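Local coordinates for ribonucleoside-diphosphate reductase subunit beta (Clostridium botulinum, PDB 6ZJK), which forms the diiron R2 subunit of ribonucleotide reductase, which probably supplies the radical needed to reduce ribonucleoside diphosphates to deoxyribonucleotides, at residues L88-I100 with F214-T227. Sequence-based numbering, arbitrary orientation.
Sequences LTDGERNAFDKII and FFYTLARQGKMTAT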
loop_
_atom_site.group_PDB
_atom_site.type_symbol
_atom_site.label_atom_id
_atom_site.label_comp_id
_atom_site.label_asym_id
_atom_site.label_seq_id
_atom_site.Cartn_x
_atom_site.Cartn_y
_atom_site.Cartn_z
ATOM N N LEU A 88 14.927 -24.406 23.039
ATOM C CA LEU A 88 14.057 -23.584 23.872
ATOM C C LEU A 88 13.282 -24.456 24.855
ATOM O O LEU A 88 12.893 -25.586 24.535
ATOM C CB LEU A 88 13.082 -22.791 23.002
ATOM C CG LEU A 88 13.650 -21.794 21.996
ATOM C CD1 LEU A 88 12.514 -21.153 21.262
ATOM C CD2 LEU A 88 14.507 -20.751 22.707
ATOM N N THR A 89 13.089 -23.938 26.071
ATOM C CA THR A 89 12.300 -24.579 27.115
ATOM C C THR A 89 10.847 -24.687 26.661
ATOM O O THR A 89 10.424 -24.041 25.700
ATOM C CB THR A 89 12.352 -23.780 28.426
ATOM O OG1 THR A 89 11.446 -22.671 28.338
ATOM C CG2 THR A 89 13.742 -23.230 28.679
ATOM N N ASP A 90 10.068 -25.542 27.331
ATOM C CA ASP A 90 8.637 -25.575 27.053
ATOM C C ASP A 90 7.990 -24.228 27.356
ATOM O O ASP A 90 7.086 -23.787 26.638
ATOM C CB ASP A 90 7.944 -26.681 27.853
ATOM C CG ASP A 90 8.381 -28.088 27.426
ATOM O OD1 ASP A 90 8.850 -28.258 26.286
ATOM O OD2 ASP A 90 8.175 -29.042 28.200
ATOM N N GLY A 91 8.435 -23.561 28.428
ATOM C CA GLY A 91 7.872 -22.261 28.762
ATOM C C GLY A 91 8.221 -21.185 27.746
ATOM O O GLY A 91 7.396 -20.312 27.443
ATOM N N GLU A 92 9.442 -21.231 27.206
ATOM C CA GLU A 92 9.808 -20.278 26.163
ATOM C C GLU A 92 9.009 -20.519 24.888
ATOM O O GLU A 92 8.525 -19.558 24.274
ATOM C CB GLU A 92 11.311 -20.347 25.880
ATOM C CG GLU A 92 12.189 -19.752 26.981
ATOM C CD GLU A 92 13.658 -20.154 26.852
ATOM O OE1 GLU A 92 13.946 -21.152 26.147
ATOM O OE2 GLU A 92 14.520 -19.480 27.462
ATOM N N ARG A 93 8.853 -21.795 24.480
ATOM C CA ARG A 93 8.074 -22.103 23.278
ATOM C C ARG A 93 6.612 -21.712 23.447
ATOM O O ARG A 93 6.002 -21.155 22.526
ATOM C CB ARG A 93 8.159 -23.594 22.931
ATOM C CG ARG A 93 9.304 -24.043 22.029
ATOM C CD ARG A 93 9.136 -23.456 20.602
ATOM N NE ARG A 93 7.889 -23.893 19.974
ATOM C CZ ARG A 93 7.683 -25.083 19.416
ATOM N NH1 ARG A 93 8.646 -26.003 19.398
ATOM N NH2 ARG A 93 6.492 -25.360 18.900
ATOM N N ASN A 94 6.031 -21.994 24.616
ATOM C CA ASN A 94 4.654 -21.588 24.870
ATOM C C ASN A 94 4.483 -20.092 24.657
ATOM O O ASN A 94 3.553 -19.651 23.967
ATOM C CB ASN A 94 4.256 -21.972 26.304
ATOM C CG ASN A 94 2.903 -21.414 26.705
ATOM O OD1 ASN A 94 1.873 -21.987 26.380
ATOM N ND2 ASN A 94 2.903 -20.297 27.438
ATOM N N ALA A 95 5.425 -19.300 25.162
ATOM C CA ALA A 95 5.306 -17.857 25.001
ATOM C C ALA A 95 5.557 -17.447 23.551
ATOM O O ALA A 95 4.787 -16.670 22.983
ATOM C CB ALA A 95 6.273 -17.149 25.952
ATOM N N PHE A 96 6.592 -18.015 22.925
ATOM C CA PHE A 96 6.945 -17.704 21.539
ATOM C C PHE A 96 5.793 -17.994 20.572
ATOM O O PHE A 96 5.483 -17.172 19.698
ATOM C CB PHE A 96 8.222 -18.473 21.166
ATOM C CG PHE A 96 8.713 -18.230 19.750
ATOM C CD1 PHE A 96 8.173 -18.943 18.684
ATOM C CD2 PHE A 96 9.748 -17.342 19.497
ATOM C CE1 PHE A 96 8.616 -18.721 17.361
ATOM C CE2 PHE A 96 10.199 -17.112 18.177
ATOM C CZ PHE A 96 9.634 -17.804 17.122
ATOM N N ASP A 97 5.169 -19.173 20.683
ATOM C CA ASP A 97 4.102 -19.552 19.754
ATOM C C ASP A 97 2.909 -18.602 19.849
ATOM O O ASP A 97 2.365 -18.163 18.829
ATOM C CB ASP A 97 3.644 -20.997 20.028
ATOM C CG ASP A 97 4.751 -22.037 19.799
ATOM O OD1 ASP A 97 5.876 -21.652 19.401
ATOM O OD2 ASP A 97 4.499 -23.250 20.035
ATOM N N LYS A 98 2.468 -18.286 21.072
ATOM C CA LYS A 98 1.266 -17.465 21.222
ATOM C C LYS A 98 1.498 -16.016 20.799
ATOM O O LYS A 98 0.597 -15.370 20.254
ATOM C CB LYS A 98 0.759 -17.530 22.663
ATOM C CG LYS A 98 0.160 -18.895 23.015
ATOM C CD LYS A 98 0.122 -19.120 24.506
ATOM C CE LYS A 98 -0.256 -20.560 24.808
ATOM N NZ LYS A 98 -1.576 -20.890 24.199
ATOM N N ILE A 99 2.684 -15.483 21.062
ATOM C CA ILE A 99 2.935 -14.079 20.783
ATOM C C ILE A 99 3.027 -13.851 19.283
ATOM O O ILE A 99 2.407 -12.928 18.734
ATOM C CB ILE A 99 4.212 -13.618 21.499
ATOM C CG1 ILE A 99 3.970 -13.474 23.008
ATOM C CG2 ILE A 99 4.736 -12.363 20.875
ATOM C CD1 ILE A 99 5.236 -13.334 23.785
ATOM N N ILE A 100 3.797 -14.693 18.594
ATOM C CA ILE A 100 3.983 -14.468 17.168
ATOM C C ILE A 100 2.693 -14.764 16.401
ATOM O O ILE A 100 2.424 -14.145 15.368
ATOM C CB ILE A 100 5.206 -15.249 16.660
ATOM C CG1 ILE A 100 5.753 -14.566 15.402
ATOM C CG2 ILE A 100 4.855 -16.673 16.397
ATOM C CD1 ILE A 100 7.192 -14.893 15.104
ATOM N N PHE A 214 9.427 -9.210 24.623
ATOM C CA PHE A 214 9.673 -10.646 24.760
ATOM C C PHE A 214 10.879 -11.080 23.933
ATOM O O PHE A 214 11.784 -11.759 24.444
ATOM C CB PHE A 214 8.434 -11.458 24.365
ATOM C CG PHE A 214 8.691 -12.958 24.298
ATOM C CD1 PHE A 214 8.817 -13.695 25.469
ATOM C CD2 PHE A 214 8.807 -13.618 23.079
ATOM C CE1 PHE A 214 9.071 -15.065 25.432
ATOM C CE2 PHE A 214 9.062 -14.994 23.021
ATOM C CZ PHE A 214 9.194 -15.712 24.202
ATOM N N PHE A 215 10.903 -10.704 22.645
ATOM C CA PHE A 215 11.979 -11.144 21.763
ATOM C C PHE A 215 13.309 -10.526 22.163
ATOM O O PHE A 215 14.341 -11.210 22.129
ATOM C CB PHE A 215 11.609 -10.839 20.306
ATOM C CG PHE A 215 10.414 -11.610 19.861
ATOM C CD1 PHE A 215 10.528 -12.958 19.556
ATOM C CD2 PHE A 215 9.157 -11.024 19.855
ATOM C CE1 PHE A 215 9.408 -13.699 19.196
ATOM C CE2 PHE A 215 8.037 -11.751 19.501
ATOM C CZ PHE A 215 8.160 -13.093 19.171
ATOM N N TYR A 216 13.295 -9.262 22.633
ATOM C CA TYR A 216 14.520 -8.669 23.156
ATOM C C TYR A 216 14.976 -9.374 24.433
ATOM O O TYR A 216 16.182 -9.550 24.650
ATOM C CB TYR A 216 14.331 -7.164 23.421
ATOM C CG TYR A 216 13.970 -6.342 22.179
ATOM C CD1 TYR A 216 14.221 -6.831 20.892
ATOM C CD2 TYR A 216 13.397 -5.072 22.298
ATOM C CE1 TYR A 216 13.879 -6.102 19.752
ATOM C CE2 TYR A 216 13.057 -4.312 21.147
ATOM C CZ TYR A 216 13.307 -4.826 19.883
ATOM O OH TYR A 216 12.975 -4.080 18.743
ATOM N N THR A 217 14.030 -9.785 25.288
ATOM C CA THR A 217 14.409 -10.514 26.499
ATOM C C THR A 217 15.045 -11.857 26.156
ATOM O O THR A 217 15.998 -12.272 26.822
ATOM C CB THR A 217 13.210 -10.700 27.438
ATOM O OG1 THR A 217 12.809 -9.423 27.963
ATOM C CG2 THR A 217 13.569 -11.604 28.609
ATOM N N LEU A 218 14.536 -12.555 25.123
ATOM C CA LEU A 218 15.183 -13.798 24.694
ATOM C C LEU A 218 16.596 -13.529 24.193
ATOM O O LEU A 218 17.563 -14.150 24.659
ATOM C CB LEU A 218 14.363 -14.493 23.599
ATOM C CG LEU A 218 13.082 -15.246 23.970
ATOM C CD1 LEU A 218 12.527 -15.984 22.755
ATOM C CD2 LEU A 218 13.363 -16.206 25.128
ATOM N N ALA A 219 16.728 -12.569 23.259
ATOM C CA ALA A 219 18.013 -12.244 22.642
ATOM C C ALA A 219 19.025 -11.718 23.644
ATOM O O ALA A 219 20.233 -11.926 23.468
ATOM C CB ALA A 219 17.820 -11.203 21.539
ATOM N N ARG A 220 18.566 -11.035 24.698
ATOM C CA ARG A 220 19.497 -10.559 25.715
ATOM C C ARG A 220 20.198 -11.731 26.396
ATOM O O ARG A 220 21.323 -11.575 26.888
ATOM C CB ARG A 220 18.771 -9.692 26.763
ATOM C CG ARG A 220 19.631 -8.568 27.424
ATOM C CD ARG A 220 18.923 -7.968 28.644
ATOM N NE ARG A 220 19.638 -6.841 29.257
ATOM C CZ ARG A 220 19.353 -6.356 30.456
ATOM N NH1 ARG A 220 18.387 -6.925 31.180
ATOM N NH2 ARG A 220 20.041 -5.322 30.950
ATOM N N GLN A 221 19.562 -12.914 26.414
ATOM C CA GLN A 221 20.148 -14.126 26.978
ATOM C C GLN A 221 20.895 -14.972 25.958
ATOM O O GLN A 221 21.376 -16.051 26.316
ATOM C CB GLN A 221 19.074 -15.046 27.578
ATOM C CG GLN A 221 17.996 -14.386 28.397
ATOM C CD GLN A 221 16.899 -15.373 28.755
ATOM O OE1 GLN A 221 17.141 -16.566 28.832
ATOM N NE2 GLN A 221 15.667 -14.887 28.855
ATOM N N GLY A 222 20.955 -14.554 24.697
ATOM C CA GLY A 222 21.628 -15.343 23.683
ATOM C C GLY A 222 20.748 -16.299 22.896
ATOM O O GLY A 222 21.281 -17.139 22.160
ATOM N N LYS A 223 19.426 -16.210 23.033
ATOM C CA LYS A 223 18.485 -17.111 22.378
ATOM C C LYS A 223 17.719 -16.354 21.293
ATOM O O LYS A 223 17.190 -15.264 21.544
ATOM C CB LYS A 223 17.528 -17.719 23.417
ATOM C CG LYS A 223 18.227 -18.600 24.488
ATOM C CD LYS A 223 17.339 -18.907 25.728
ATOM C CE LYS A 223 18.066 -19.802 26.752
ATOM N NZ LYS A 223 17.426 -19.866 28.113
ATOM N N MET A 224 17.656 -16.937 20.086
ATOM C CA MET A 224 16.907 -16.373 18.954
ATOM C C MET A 224 17.343 -14.946 18.631
ATOM O O MET A 224 16.518 -14.042 18.522
ATOM C CB MET A 224 15.393 -16.415 19.199
ATOM C CG MET A 224 14.883 -17.797 19.605
ATOM S SD MET A 224 15.226 -19.142 18.428
ATOM C CE MET A 224 14.140 -18.705 17.050
ATOM N N THR A 225 18.655 -14.746 18.460
ATOM C CA THR A 225 19.175 -13.390 18.290
ATOM C C THR A 225 18.785 -12.789 16.941
ATOM O O THR A 225 18.501 -11.594 16.853
ATOM C CB THR A 225 20.694 -13.389 18.431
ATOM O OG1 THR A 225 21.210 -14.528 17.753
ATOM C CG2 THR A 225 21.085 -13.515 19.897
ATOM N N ALA A 226 18.768 -13.594 15.874
ATOM C CA ALA A 226 18.459 -13.012 14.569
ATOM C C ALA A 226 16.970 -12.746 14.409
ATOM O O ALA A 226 16.585 -11.839 13.665
ATOM C CB ALA A 226 18.956 -13.914 13.441
ATOM N N THR A 227 16.123 -13.517 15.094
ATOM C CA THR A 227 14.716 -13.153 15.198
ATOM C C THR A 227 14.571 -11.775 15.850
ATOM O O THR A 227 13.718 -10.971 15.451
ATOM C CB THR A 227 13.985 -14.262 15.968
ATOM O OG1 THR A 227 13.948 -15.452 15.152
ATOM C CG2 THR A 227 12.572 -13.878 16.334
HETATM O O HOH W 1 14.134 -17.601 29.665
#
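Glu92 OE2 is gripped by two groups: Lys223 NZ, 3.0 Å away, makes a salt bridge through the syn lone pair, and a water that also accepts from Gln221 NE2 donates to the same oxygen. The other carboxylate oxygen, OE1, takes the backbone N-H of Thr89 from above the carboxylate plane, while Thr89 OG1 accepts from Glu92 N at 2.7 Å. This reciprocal pair is a capping box, so one glutamate both caps its own helix start and ties it to the loop at 221-224. Lys223, extended, crosses Glu92 at about a right angle, with Lys223 CD 3.4 Å from Glu92 OE2.

Deeper in, the contact turns apolar. Phe214 is covered on both faces: Ile99 CD1 makes a CH-pi contact 3.9 Å from the ring centroid, and Leu218 CG of its own helix lies over the opposite face. Ala95 CB touches the far end of this ring, 3.5 Å from Phe214 CE1. With CG anti to the backbone N (chi1 -179°), Phe96 brings its CE2 to the edge of the Phe215 ring, 3.6 Å from CE1, the two planes inclined at 79°. Met224 CE and Thr227 CG2 also approach Phe96, and Leu88 CD2 packs on Met224 CG.

Gly222 ends helix 190-220 in a Schellman motif, allowing the chain to turn into helix 225-255. Residues 90-100 run roughly antiparallel to residues 214-220, their axes at 146°, in this all-helical ferritin-like fold, with Phe215 stacked on Phe231 of helix 225-255 and helix 154-161 touching Ile100.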